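Local coordinates for mandelate racemase/muconate lactonizing protein (Thermobispora bispora, PDB 3VC5) that probably catalyses the magnesium-dependent dehydration of D-glucarate to 5-dehydro-4-deoxy-D-glucarate, as a member of the enolase superfamily, at residues M23-P32 against R81-V92; T65-D73 against S339-L347. All blocks are in the same frame, centred on the assembly; numbering follows the deposited sequence.

Interaction 1 of 2, residues M23-P32 against R81-V92; sequences MLIREVRVTP and RAAAARLPGLDV
Val28 and Val30, on strand 25-32, straddle the methyl of Ala84 on the first helix of the N-terminal capping domain, the alpha+beta domain of enolase-superfamily proteins. The strand borders a three-stranded antiparallel sheet; strand 25-32 and helix 81-85 run nearly antiparallel (168°), their axes 8.4 Å apart at closest. Ala84 CB is met by Val30 CG2 at 3.5 Å and by Val28 CG1 at 3.7 Å. Both valines set CG1 anti to the backbone N, which leaves CG2 beside the N: in Val30 this branch reaches Ala84 while CG1 lies against Arg81 CG, and in Val28 it turns to Leu87 CB. The extended chain brings Arg81 NH2 to 3.7 Å from Pro32 CG, the two side chains crossing at about a right angle. Toward the start of the strand, Ile25 crosses Val92 obliquely, CG1 to CG1, and its CD1 approaches Leu87 CB; Phe134 of helix 123-146 also packs on Val28 and Leu87. Asp91 turns its carboxylate to Tyr93 N and to Arg148 of the second subunit. A type II turn, Leu87 to Leu90, brings the chain back to the strand edge, with Gly89 at a positive phi (103°). Gly89 N donates to Ile25 O at 2.9 Å, Val92 N to Met23 O at 3.2 Å, and Ile25 N to Leu90 O at 2.8 Å, the last nearly straight at 172°.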
loop_
_atom_site.group_PDB
_atom_site.type_symbol
_atom_site.label_atom_id
_atom_site.label_comp_id
_atom_site.label_asym_id
_atom_site.label_seq_id
_atom_site.Cartn_x
_atom_site.Cartn_y
_atom_site.Cartn_z
ATOM N N MET A 23 -15.156 -13.116 -15.741
ATOM C CA MET A 23 -13.711 -13.266 -16.128
ATOM C C MET A 23 -13.001 -14.298 -15.270
ATOM O O MET A 23 -11.940 -14.043 -14.639
ATOM C CB MET A 23 -12.989 -11.931 -16.060
ATOM C CG MET A 23 -13.586 -10.890 -16.977
ATOM S SD MET A 23 -12.278 -10.054 -17.866
ATOM C CE MET A 23 -11.703 -11.383 -18.922
ATOM N N LEU A 24 -13.574 -15.485 -15.277
ATOM C CA LEU A 24 -13.059 -16.609 -14.522
ATOM C C LEU A 24 -11.892 -17.220 -15.274
ATOM O O LEU A 24 -11.877 -17.252 -16.522
ATOM C CB LEU A 24 -14.178 -17.650 -14.335
ATOM C CG LEU A 24 -15.420 -17.167 -13.567
ATOM C CD1 LEU A 24 -16.381 -18.327 -13.339
ATOM C CD2 LEU A 24 -15.025 -16.520 -12.234
ATOM N N ILE A 25 -10.908 -17.688 -14.517
ATOM C CA ILE A 25 -9.786 -18.401 -15.087
ATOM C C ILE A 25 -10.268 -19.775 -15.570
ATOM O O ILE A 25 -10.866 -20.529 -14.810
ATOM C CB ILE A 25 -8.677 -18.563 -14.028
ATOM C CG1 ILE A 25 -8.069 -17.207 -13.679
ATOM C CG2 ILE A 25 -7.612 -19.558 -14.475
ATOM C CD1 ILE A 25 -7.198 -17.270 -12.397
ATOM N N ARG A 26 -9.998 -20.084 -16.840
ATOM C CA ARG A 26 -10.310 -21.383 -17.439
ATOM C C ARG A 26 -9.118 -22.328 -17.321
ATOM O O ARG A 26 -9.275 -23.518 -16.987
ATOM C CB ARG A 26 -10.680 -21.235 -18.926
ATOM C CG ARG A 26 -11.165 -22.544 -19.569
ATOM C CD ARG A 26 -10.797 -22.637 -21.054
ATOM N NE ARG A 26 -11.103 -21.410 -21.790
ATOM C CZ ARG A 26 -10.431 -20.984 -22.861
ATOM N NH1 ARG A 26 -10.789 -19.856 -23.464
ATOM N NH2 ARG A 26 -9.396 -21.677 -23.328
ATOM N N GLU A 27 -7.916 -21.809 -17.592
ATOM C CA GLU A 27 -6.725 -22.663 -17.555
ATOM C C GLU A 27 -5.486 -21.811 -17.291
ATOM O O GLU A 27 -5.485 -20.592 -17.540
ATOM C CB GLU A 27 -6.573 -23.524 -18.827
ATOM C CG GLU A 27 -5.967 -22.800 -19.995
ATOM C CD GLU A 27 -5.832 -23.659 -21.256
ATOM O OE1 GLU A 27 -4.808 -24.367 -21.430
ATOM O OE2 GLU A 27 -6.749 -23.601 -22.093
ATOM N N VAL A 28 -4.439 -22.446 -16.773
ATOM C CA VAL A 28 -3.197 -21.738 -16.476
ATOM C C VAL A 28 -2.079 -22.622 -17.009
ATOM O O VAL A 28 -1.924 -23.775 -16.579
ATOM C CB VAL A 28 -3.016 -21.474 -14.965
ATOM C CG1 VAL A 28 -1.714 -20.683 -14.732
ATOM C CG2 VAL A 28 -4.219 -20.686 -14.418
ATOM N N ARG A 29 -1.360 -22.111 -18.006
ATOM C CA ARG A 29 -0.307 -22.870 -18.656
ATOM C C ARG A 29 1.006 -22.504 -18.005
ATOM O O ARG A 29 1.300 -21.322 -17.831
ATOM C CB ARG A 29 -0.268 -22.490 -20.135
ATOM C CG ARG A 29 -1.611 -22.722 -20.817
ATOM C CD ARG A 29 -1.666 -22.005 -22.199
ATOM N NE ARG A 29 -2.958 -22.253 -22.846
ATOM C CZ ARG A 29 -3.456 -21.533 -23.848
ATOM N NH1 ARG A 29 -2.802 -20.463 -24.306
ATOM N NH2 ARG A 29 -4.637 -21.864 -24.374
ATOM N N VAL A 30 1.779 -23.514 -17.629
ATOM C CA VAL A 30 3.039 -23.291 -16.942
ATOM C C VAL A 30 4.155 -23.930 -17.747
ATOM O O VAL A 30 4.119 -25.129 -18.000
ATOM C CB VAL A 30 3.011 -23.897 -15.508
ATOM C CG1 VAL A 30 4.395 -23.697 -14.846
ATOM C CG2 VAL A 30 1.893 -23.266 -14.670
ATOM N N THR A 31 5.133 -23.114 -18.163
ATOM C CA THR A 31 6.203 -23.557 -19.057
ATOM C C THR A 31 7.596 -23.191 -18.560
ATOM O O THR A 31 7.967 -22.009 -18.574
ATOM C CB THR A 31 6.009 -22.944 -20.465
ATOM O OG1 THR A 31 4.657 -23.184 -20.887
ATOM C CG2 THR A 31 6.989 -23.578 -21.489
ATOM N N PRO A 32 8.381 -24.197 -18.127
ATOM C CA PRO A 32 9.748 -23.850 -17.731
ATOM C C PRO A 32 10.582 -23.597 -18.981
ATOM O O PRO A 32 10.389 -24.265 -20.013
ATOM C CB PRO A 32 10.218 -25.095 -16.968
ATOM C CG PRO A 32 9.420 -26.261 -17.624
ATOM C CD PRO A 32 8.090 -25.647 -18.011
ATOM N N ARG A 81 3.349 -25.063 -10.556
ATOM C CA ARG A 81 2.446 -26.002 -11.227
ATOM C C ARG A 81 1.289 -26.399 -10.315
ATOM O O ARG A 81 0.130 -26.420 -10.737
ATOM C CB ARG A 81 3.195 -27.255 -11.664
ATOM C CG ARG A 81 4.129 -27.034 -12.852
ATOM C CD ARG A 81 4.699 -28.387 -13.283
ATOM N NE ARG A 81 5.414 -28.329 -14.542
ATOM C CZ ARG A 81 6.643 -28.785 -14.728
ATOM N NH1 ARG A 81 7.314 -29.370 -13.735
ATOM N NH2 ARG A 81 7.194 -28.660 -15.930
ATOM N N ALA A 82 1.594 -26.728 -9.064
ATOM C CA ALA A 82 0.537 -27.140 -8.139
ATOM C C ALA A 82 -0.495 -26.017 -7.918
ATOM O O ALA A 82 -1.717 -26.250 -7.938
ATOM C CB ALA A 82 1.158 -27.552 -6.813
ATOM N N ALA A 83 -0.013 -24.794 -7.721
ATOM C CA ALA A 83 -0.918 -23.662 -7.554
ATOM C C ALA A 83 -1.733 -23.403 -8.830
ATOM O O ALA A 83 -2.955 -23.169 -8.769
ATOM C CB ALA A 83 -0.135 -22.404 -7.136
ATOM N N ALA A 84 -1.075 -23.480 -9.993
ATOM C CA ALA A 84 -1.742 -23.214 -11.250
ATOM C C ALA A 84 -2.942 -24.136 -11.427
ATOM O O ALA A 84 -3.997 -23.701 -11.883
ATOM C CB ALA A 84 -0.779 -23.396 -12.413
ATOM N N ALA A 85 -2.773 -25.406 -11.050
ATOM C CA ALA A 85 -3.815 -26.417 -11.237
ATOM C C ALA A 85 -5.061 -26.138 -10.391
ATOM O O ALA A 85 -6.149 -26.673 -10.685
ATOM C CB ALA A 85 -3.258 -27.817 -10.933
ATOM N N ARG A 86 -4.908 -25.295 -9.361
ATOM C CA ARG A 86 -5.987 -25.001 -8.433
ATOM C C ARG A 86 -6.602 -23.601 -8.647
ATOM O O ARG A 86 -7.433 -23.167 -7.848
ATOM C CB ARG A 86 -5.541 -25.214 -6.971
ATOM C CG ARG A 86 -5.049 -26.634 -6.680
ATOM C CD ARG A 86 -6.011 -27.404 -5.816
ATOM N NE ARG A 86 -6.233 -26.753 -4.521
ATOM C CZ ARG A 86 -5.541 -27.012 -3.410
ATOM N NH1 ARG A 86 -4.566 -27.916 -3.414
ATOM N NH2 ARG A 86 -5.828 -26.367 -2.284
ATOM N N LEU A 87 -6.211 -22.895 -9.722
ATOM C CA LEU A 87 -6.776 -21.566 -9.997
ATOM C C LEU A 87 -8.018 -21.511 -10.909
ATOM O O LEU A 87 -8.798 -20.552 -10.829
ATOM C CB LEU A 87 -5.716 -20.609 -10.543
ATOM C CG LEU A 87 -4.538 -20.322 -9.611
ATOM C CD1 LEU A 87 -3.629 -19.270 -10.223
ATOM C CD2 LEU A 87 -4.988 -19.875 -8.219
ATOM N N PRO A 88 -8.212 -22.524 -11.780
ATOM C CA PRO A 88 -9.433 -22.425 -12.579
ATOM C C PRO A 88 -10.679 -22.229 -11.712
ATOM O O PRO A 88 -10.829 -22.870 -10.653
ATOM C CB PRO A 88 -9.447 -23.755 -13.356
ATOM C CG PRO A 88 -7.920 -24.021 -13.558
ATOM C CD PRO A 88 -7.360 -23.659 -12.204
ATOM N N GLY A 89 -11.547 -21.325 -12.145
ATOM C CA GLY A 89 -12.823 -21.081 -11.450
ATOM C C GLY A 89 -12.765 -19.808 -10.621
ATOM O O GLY A 89 -13.802 -19.265 -10.225
ATOM N N LEU A 90 -11.543 -19.342 -10.337
ATOM C CA LEU A 90 -11.366 -18.066 -9.642
ATOM C C LEU A 90 -11.363 -16.914 -10.640
ATOM O O LEU A 90 -10.937 -17.053 -11.800
ATOM C CB LEU A 90 -10.081 -18.048 -8.789
ATOM C CG LEU A 90 -9.983 -19.038 -7.616
ATOM C CD1 LEU A 90 -8.665 -18.916 -6.861
ATOM C CD2 LEU A 90 -11.181 -18.900 -6.662
ATOM N N ASP A 91 -11.850 -15.774 -10.179
ATOM C CA ASP A 91 -11.948 -14.578 -10.989
ATOM C C ASP A 91 -10.620 -13.794 -10.989
ATOM O O ASP A 91 -9.963 -13.729 -9.962
ATOM C CB ASP A 91 -13.056 -13.738 -10.369
ATOM C CG ASP A 91 -13.399 -12.564 -11.187
ATOM O OD1 ASP A 91 -14.396 -12.636 -11.918
ATOM O OD2 ASP A 91 -12.670 -11.580 -11.100
ATOM N N VAL A 92 -10.231 -13.213 -12.125
ATOM C CA VAL A 92 -8.937 -12.500 -12.227
ATOM C C VAL A 92 -8.859 -11.182 -11.430
ATOM O O VAL A 92 -7.766 -10.622 -11.258
ATOM C CB VAL A 92 -8.518 -12.208 -13.701
ATOM C CG1 VAL A 92 -8.344 -13.508 -14.512
ATOM C CG2 VAL A 92 -9.499 -11.233 -14.382
#

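Interaction 2 of 2, residues T65-D73 against S339-L347; sequences TGLGETYGD and SNSHLGISL
Ser346 OG sits over one face of the Glu69 carboxylate, 3.0 Å from Glu69 CD, and bonds to His313; Ser346 N reaches OE1 at 2.9 Å from the same side, 54° out of the carboxylate plane, whereas Leu343 N comes to the syn lone pair of OE2 at 2.7 Å. Both amides belong to the N-terminus of helix 344-355. The Tyr71 ring has Asn340 at its edge, the ring and amide planes 76° apart. The His342 ring keeps Leu343 O in its plane, ND1 donating to it at 2.9 Å; that oxygen also accepts from Leu347 N, and NE2 pairs with Thr366. Glu69 reaches the helix with CG anti to the backbone N (chi1 176°) and its chain extended beyond. Beside it, Ile345 crosses Leu67 at about a right angle, CD1 lying 3.9 Å from Leu67 CB, and its CG2 packs on the Gly68 backbone 3.6 Å from C. With an alanine in place of Glu69, the amides of Leu343 and Ser346 would probably lose their acceptor, and Arg53, whose NE pairs with OE2, its countercharge. The contact joins the capping domain to the loop and helix after strand 334-337, the seventh of the barrel, close to the predicted proton acceptor His338 and a bound phosphate. Two amides at a helix N-terminus and an arginine are likely to stabilise the carboxylate as an anion.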
loop_
_atom_site.group_PDB
_atom_site.type_symbol
_atom_site.label_atom_id
_atom_site.label_comp_id
_atom_site.label_asym_id
_atom_site.label_seq_id
_atom_site.Cartn_x
_atom_site.Cartn_y
_atom_site.Cartn_z
ATOM N N THR A 65 -5.881 -13.619 -22.479
ATOM C CA THR A 65 -4.682 -14.197 -21.862
ATOM C C THR A 65 -3.875 -13.154 -21.117
ATOM O O THR A 65 -3.881 -11.962 -21.454
ATOM C CB THR A 65 -3.766 -14.827 -22.908
ATOM O OG1 THR A 65 -3.342 -13.799 -23.819
ATOM C CG2 THR A 65 -4.541 -15.927 -23.647
ATOM N N GLY A 66 -3.207 -13.617 -20.075
ATOM C CA GLY A 66 -2.276 -12.777 -19.326
ATOM C C GLY A 66 -0.987 -13.554 -19.095
ATOM O O GLY A 66 -1.010 -14.799 -18.961
ATOM N N LEU A 67 0.131 -12.824 -19.039
ATOM C CA LEU A 67 1.456 -13.425 -18.867
ATOM C C LEU A 67 2.092 -13.089 -17.515
ATOM O O LEU A 67 1.984 -11.943 -17.017
ATOM C CB LEU A 67 2.404 -12.955 -19.960
ATOM C CG LEU A 67 1.974 -13.378 -21.370
ATOM C CD1 LEU A 67 2.891 -12.674 -22.386
ATOM C CD2 LEU A 67 2.013 -14.909 -21.547
ATOM N N GLY A 68 2.782 -14.066 -16.949
ATOM C CA GLY A 68 3.630 -13.834 -15.764
ATOM C C GLY A 68 4.934 -14.575 -15.958
ATOM O O GLY A 68 5.049 -15.448 -16.823
ATOM N N GLU A 69 5.931 -14.214 -15.171
ATOM C CA GLU A 69 7.276 -14.782 -15.301
ATOM C C GLU A 69 7.896 -14.876 -13.917
ATOM O O GLU A 69 7.833 -13.925 -13.140
ATOM C CB GLU A 69 8.128 -13.941 -16.250
ATOM C CG GLU A 69 9.581 -14.427 -16.344
ATOM C CD GLU A 69 10.474 -13.528 -17.192
ATOM O OE1 GLU A 69 9.981 -12.746 -18.047
ATOM O OE2 GLU A 69 11.712 -13.619 -16.987
ATOM N N THR A 70 8.488 -16.023 -13.610
ATOM C CA THR A 70 9.046 -16.238 -12.281
ATOM C C THR A 70 10.268 -17.161 -12.397
ATOM O O THR A 70 10.723 -17.472 -13.511
ATOM C CB THR A 70 7.978 -16.775 -11.326
ATOM O OG1 THR A 70 8.507 -16.848 -9.992
ATOM C CG2 THR A 70 7.454 -18.153 -11.764
ATOM N N TYR A 71 10.815 -17.589 -11.264
ATOM C CA TYR A 71 12.040 -18.409 -11.219
ATOM C C TYR A 71 11.781 -19.777 -11.813
ATOM O O TYR A 71 10.621 -20.240 -11.832
ATOM C CB TYR A 71 12.444 -18.608 -9.748
ATOM C CG TYR A 71 12.538 -17.294 -9.051
ATOM C CD1 TYR A 71 13.553 -16.381 -9.349
ATOM C CD2 TYR A 71 11.602 -16.942 -8.078
ATOM C CE1 TYR A 71 13.611 -15.134 -8.721
ATOM C CE2 TYR A 71 11.676 -15.712 -7.421
ATOM C CZ TYR A 71 12.692 -14.825 -7.733
ATOM O OH TYR A 71 12.746 -13.631 -7.081
ATOM N N GLY A 72 12.857 -20.415 -12.301
ATOM C CA GLY A 72 12.764 -21.756 -12.896
ATOM C C GLY A 72 13.279 -22.902 -12.038
ATOM O O GLY A 72 13.194 -24.067 -12.457
ATOM N N ASP A 73 13.780 -22.596 -10.829
ATOM C CA ASP A 73 14.298 -23.636 -9.923
ATOM C C ASP A 73 13.221 -24.707 -9.708
ATOM O O ASP A 73 12.042 -24.384 -9.531
ATOM C CB ASP A 73 14.689 -23.062 -8.560
ATOM C CG ASP A 73 15.949 -22.189 -8.608
ATOM O OD1 ASP A 73 16.695 -22.189 -9.605
ATOM O OD2 ASP A 73 16.210 -21.498 -7.607
ATOM N N SER A 339 17.129 -7.003 -9.667
ATOM C CA SER A 339 16.898 -7.828 -10.843
ATOM C C SER A 339 17.520 -9.233 -10.646
ATOM O O SER A 339 18.557 -9.368 -9.966
ATOM C CB SER A 339 17.488 -7.121 -12.081
ATOM O OG SER A 339 17.428 -7.966 -13.210
ATOM N N ASN A 340 16.907 -10.262 -11.247
ATOM C CA ASN A 340 17.594 -11.527 -11.551
ATOM C C ASN A 340 17.488 -11.736 -13.076
ATOM O O ASN A 340 16.601 -11.130 -13.731
ATOM C CB ASN A 340 16.940 -12.725 -10.872
ATOM C CG ASN A 340 17.304 -12.861 -9.413
ATOM O OD1 ASN A 340 16.435 -12.726 -8.557
ATOM N ND2 ASN A 340 18.569 -13.153 -9.116
ATOM N N SER A 341 18.343 -12.590 -13.644
ATOM C CA SER A 341 18.289 -12.853 -15.096
ATOM C C SER A 341 16.846 -13.067 -15.500
ATOM O O SER A 341 16.173 -13.934 -14.912
ATOM C CB SER A 341 19.045 -14.142 -15.378
ATOM O OG SER A 341 20.380 -14.016 -14.902
ATOM N N HIS A 342 16.373 -12.348 -16.522
ATOM C CA HIS A 342 14.928 -12.356 -16.781
ATOM C C HIS A 342 14.620 -11.987 -18.225
ATOM O O HIS A 342 15.492 -11.522 -18.983
ATOM C CB HIS A 342 14.210 -11.351 -15.833
ATOM C CG HIS A 342 14.521 -9.911 -16.126
ATOM N ND1 HIS A 342 13.919 -9.230 -17.166
ATOM C CD2 HIS A 342 15.432 -9.049 -15.591
ATOM C CE1 HIS A 342 14.397 -7.993 -17.221
ATOM N NE2 HIS A 342 15.320 -7.858 -16.280
ATOM N N LEU A 343 13.369 -12.213 -18.615
ATOM C CA LEU A 343 12.933 -11.968 -19.985
ATOM C C LEU A 343 11.948 -10.790 -20.053
ATOM O O LEU A 343 11.865 -9.964 -19.113
ATOM C CB LEU A 343 12.334 -13.267 -20.550
ATOM C CG LEU A 343 13.287 -14.457 -20.500
ATOM C CD1 LEU A 343 12.552 -15.686 -21.038
ATOM C CD2 LEU A 343 14.546 -14.173 -21.334
ATOM N N GLY A 344 11.238 -10.664 -21.171
ATOM C CA GLY A 344 10.475 -9.457 -21.433
ATOM C C GLY A 344 9.157 -9.339 -20.664
ATOM O O GLY A 344 8.622 -8.246 -20.512
ATOM N N ILE A 345 8.618 -10.459 -20.188
ATOM C CA ILE A 345 7.399 -10.389 -19.369
ATOM C C ILE A 345 7.768 -9.706 -18.053
ATOM O O ILE A 345 7.123 -8.732 -17.636
ATOM C CB ILE A 345 6.802 -11.777 -19.137
ATOM C CG1 ILE A 345 6.288 -12.335 -20.476
ATOM C CG2 ILE A 345 5.685 -11.718 -18.036
ATOM C CD1 ILE A 345 6.125 -13.870 -20.438
ATOM N N SER A 346 8.849 -10.176 -17.437
ATOM C CA SER A 346 9.377 -9.536 -16.208
ATOM C C SER A 346 9.757 -8.080 -16.499
ATOM O O SER A 346 9.451 -7.199 -15.706
ATOM C CB SER A 346 10.592 -10.279 -15.664
ATOM O OG SER A 346 10.138 -11.441 -15.004
ATOM N N LEU A 347 10.400 -7.816 -17.640
ATOM C CA LEU A 347 10.796 -6.415 -17.941
ATOM C C LEU A 347 9.566 -5.517 -18.072
ATOM O O LEU A 347 9.556 -4.385 -17.538
ATOM C CB LEU A 347 11.628 -6.297 -19.225
ATOM C CG LEU A 347 12.210 -4.892 -19.494
ATOM C CD1 LEU A 347 13.106 -4.387 -18.384
ATOM C CD2 LEU A 347 12.977 -4.899 -20.812
#

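Overall arrangement
The two contacts attach opposite borders of one three-stranded antiparallel sheet to different partners. Strand 25-36 carries interaction 1, strand 65-71 carries interaction 2, and strand 50-60 lies between them. Their centres are about 17 Å apart and their nearest atoms about 5 Å, without touching. Along the chain the segments alternate: 23-32, 65-73, 81-92, 339-347, with strand 65-71 leading directly into helix 74-85. Interaction 1 is internal to the N-terminal domain and partly buried, away from the annotated sites; interaction 2 is buried and crosses to the C-terminal barrel near its predicted catalytic residues. One sheet thus links the domain's own packing to its docking over the barrel.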